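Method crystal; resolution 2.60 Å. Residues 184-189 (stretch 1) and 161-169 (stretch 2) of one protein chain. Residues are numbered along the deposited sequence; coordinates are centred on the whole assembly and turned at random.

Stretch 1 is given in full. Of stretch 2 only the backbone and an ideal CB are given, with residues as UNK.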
# COMPACT_ATOMS: atom_id res chain seq x y z
N GLY B 184 15.75 22.10 3.93
CA GLY B 184 15.54 23.01 2.82
C GLY B 184 16.66 24.02 2.63
O GLY B 184 16.70 24.73 1.62
N PHE B 185 17.57 24.09 3.60
CA PHE B 185 18.69 25.03 3.52
C PHE B 185 19.94 24.34 2.99
O PHE B 185 20.46 23.43 3.63
CB PHE B 185 18.97 25.65 4.89
CG PHE B 185 17.91 26.62 5.34
CD1 PHE B 185 16.74 26.16 5.92
CD2 PHE B 185 18.08 27.98 5.19
CE1 PHE B 185 15.77 27.04 6.34
CE2 PHE B 185 17.11 28.87 5.60
CZ PHE B 185 15.95 28.40 6.18
N PRO B 186 20.42 24.78 1.82
CA PRO B 186 21.64 24.19 1.26
C PRO B 186 22.84 24.48 2.15
O PRO B 186 22.99 25.61 2.62
CB PRO B 186 21.78 24.90 -0.09
CG PRO B 186 21.06 26.18 0.08
CD PRO B 186 19.90 25.87 0.99
N HIS B 187 23.66 23.47 2.38
CA HIS B 187 24.83 23.64 3.22
C HIS B 187 26.00 22.82 2.71
O HIS B 187 25.83 21.80 2.05
CB HIS B 187 24.51 23.27 4.67
CG HIS B 187 23.90 21.91 4.82
ND1 HIS B 187 22.54 21.69 4.72
CD2 HIS B 187 24.46 20.71 5.06
CE1 HIS B 187 22.29 20.41 4.89
NE2 HIS B 187 23.44 19.79 5.10
N GLU B 188 27.20 23.29 3.02
CA GLU B 188 28.42 22.60 2.64
C GLU B 188 29.44 22.88 3.72
O GLU B 188 29.46 23.97 4.29
CB GLU B 188 28.93 23.15 1.31
CG GLU B 188 30.27 22.56 0.88
CD GLU B 188 30.76 23.14 -0.43
OE1 GLU B 188 30.37 24.28 -0.76
OE2 GLU B 188 31.54 22.45 -1.12
N GLY B 189 30.30 21.92 4.01
CA GLY B 189 31.37 22.19 4.93
C GLY B 189 32.57 21.32 4.65
O GLY B 189 32.44 20.22 4.13
N UNK B 161 24.19 16.48 -4.77
CA UNK B 161 24.70 17.83 -4.58
C UNK B 161 23.82 18.88 -5.24
O UNK B 161 22.97 18.57 -6.07
CB UNK B 161 26.12 17.93 -5.13
N UNK B 162 24.04 20.14 -4.86
CA UNK B 162 23.39 21.26 -5.53
C UNK B 162 24.46 22.15 -6.15
O UNK B 162 25.66 21.90 -5.99
CB UNK B 162 22.52 22.05 -4.56
N UNK B 163 24.03 23.20 -6.84
CA UNK B 163 24.96 24.17 -7.40
C UNK B 163 25.48 25.04 -6.26
O UNK B 163 24.81 25.18 -5.23
CB UNK B 163 24.29 25.02 -8.49
N UNK B 164 26.68 25.62 -6.42
CA UNK B 164 27.23 26.49 -5.37
C UNK B 164 26.28 27.64 -5.05
O UNK B 164 25.60 28.14 -5.94
CB UNK B 164 28.59 27.04 -5.79
N UNK B 165 26.25 28.04 -3.79
CA UNK B 165 25.26 29.00 -3.32
C UNK B 165 25.90 30.18 -2.61
O UNK B 165 27.04 30.09 -2.13
CB UNK B 165 24.26 28.31 -2.38
N UNK B 166 25.17 31.28 -2.54
CA UNK B 166 25.59 32.44 -1.76
C UNK B 166 25.24 32.17 -0.30
O UNK B 166 24.08 31.95 0.04
CB UNK B 166 24.93 33.72 -2.26
N UNK B 167 26.25 32.20 0.56
CA UNK B 167 26.08 31.80 1.95
C UNK B 167 25.46 32.88 2.83
O UNK B 167 25.92 34.03 2.83
CB UNK B 167 27.44 31.39 2.53
N UNK B 168 24.41 32.52 3.56
CA UNK B 168 23.91 33.39 4.62
C UNK B 168 24.65 33.08 5.92
O UNK B 168 24.55 33.83 6.89
CB UNK B 168 22.40 33.22 4.80
N UNK B 169 25.37 31.96 5.93
CA UNK B 169 26.28 31.66 7.03
C UNK B 169 27.61 31.16 6.48
O UNK B 169 27.64 30.18 5.76
CB UNK B 169 25.67 30.63 7.98

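Stretch 1 offers mostly carbon to its neighbour: the ring of Pro-186, the outer part of the Phe-185 ring, and a run of backbone from Pro-186 to Glu-188. The end-to-end directions are 102° apart, and three positions of the other stretch, 162, 165 and 168, reach it.

Position 161 has nothing of stretch 1 within 5.5 Å of its ideal CB, which points sideways; the contact sets almost no preference. The residue is Gln-161, whose NE2 is hydrogen-bonded elsewhere in the structure.

At position 162 the CB points toward stretch 1, and the ideal CB lies 5.3 Å from Pro-186 CB. The space left suits a small or medium apolar group; valine, isoleucine or leucine could close the gap; alanine would fit but stop short of it. It is Val-162, in the m rotamer, and its CG2 comes to 4.4 Å from Pro-186 CB, a light apolar touch.

Position 163 is out of reach and position 164 points away, so neither is chosen by this contact. At 164 a phi of -57° is compatible with proline, though many residues would adopt it. They are Asp-163 and Pro-164.

Position 165 is the centre of the contact. Its CB points toward stretch 1, the ideal CB is 4.6 Å from Pro-186 CG, and beyond it the backbone of 186 to 188 lies within reach of a long side chain. A leucine or methionine could cover the proline, but a flat aromatic could both lie against it and extend along the backbone. The residue is Phe-165, chi1 51° (p). Pro-186 CB sits over its ring face, 4.2 Å from the ring centroid and 23° off the normal, a CH-pi contact. The ring tip reaches further: Phe-165 CZ is 3.7 Å from Pro-186 O, which lies over one face, and also 3.7 Å from Glu-188 N, which lies at the ring edge. Neither is a hydrogen bond; the fit is one of packing.

Position 166 is out of reach and 167 points sideways with no neighbour near its CB, leaving both free as far as stretch 1 is concerned. They are Glu-166 and Ala-167.

At position 168, where the chain turns a corner, CB again points toward stretch 1, but nothing lies within 5.5 Å of it. A longer apolar side chain is needed to reach the Phe-185 ring; isoleucine, leucine or methionine are among those that would suit. Ile-168, p then t, places CD1 4.4 Å from Phe-185 CE2.

Position 169, Ile-169, is out of reach.

Stretch 2 161-169: QVDPFEAII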
# COMPACT_ATOMS: atom_id res chain seq x y z
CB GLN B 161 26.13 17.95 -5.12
CG GLN B 161 27.19 17.33 -4.22
CD GLN B 161 28.60 17.59 -4.73
OE1 GLN B 161 28.80 18.25 -5.75
NE2 GLN B 161 29.59 17.06 -4.01
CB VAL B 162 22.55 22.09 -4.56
CG1 VAL B 162 21.42 21.26 -3.97
CG2 VAL B 162 23.42 22.66 -3.45
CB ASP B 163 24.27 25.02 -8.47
CG ASP B 163 23.71 24.18 -9.60
OD1 ASP B 163 24.14 23.01 -9.75
OD2 ASP B 163 22.83 24.68 -10.34
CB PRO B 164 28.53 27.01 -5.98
CG PRO B 164 28.41 26.77 -7.45
CD PRO B 164 27.60 25.52 -7.57
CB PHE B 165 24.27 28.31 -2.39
CG PHE B 165 24.92 27.52 -1.28
CD1 PHE B 165 25.27 28.13 -0.09
CD2 PHE B 165 25.20 26.17 -1.45
CE1 PHE B 165 25.88 27.41 0.92
CE2 PHE B 165 25.81 25.45 -0.44
CZ PHE B 165 26.14 26.07 0.75
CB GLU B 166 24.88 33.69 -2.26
CG GLU B 166 25.04 34.91 -1.36
CD GLU B 166 24.43 36.15 -1.97
OE1 GLU B 166 24.28 36.19 -3.21
OE2 GLU B 166 24.09 37.08 -1.22
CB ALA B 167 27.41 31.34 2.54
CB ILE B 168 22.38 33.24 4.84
CG1 ILE B 168 22.04 31.86 5.41
CG2 ILE B 168 21.64 33.49 3.53
CD1 ILE B 168 20.56 31.67 5.68
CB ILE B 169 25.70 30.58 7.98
CG1 ILE B 169 24.50 31.12 8.75
CG2 ILE B 169 26.77 30.10 8.96
CD1 ILE B 169 23.82 30.09 9.64
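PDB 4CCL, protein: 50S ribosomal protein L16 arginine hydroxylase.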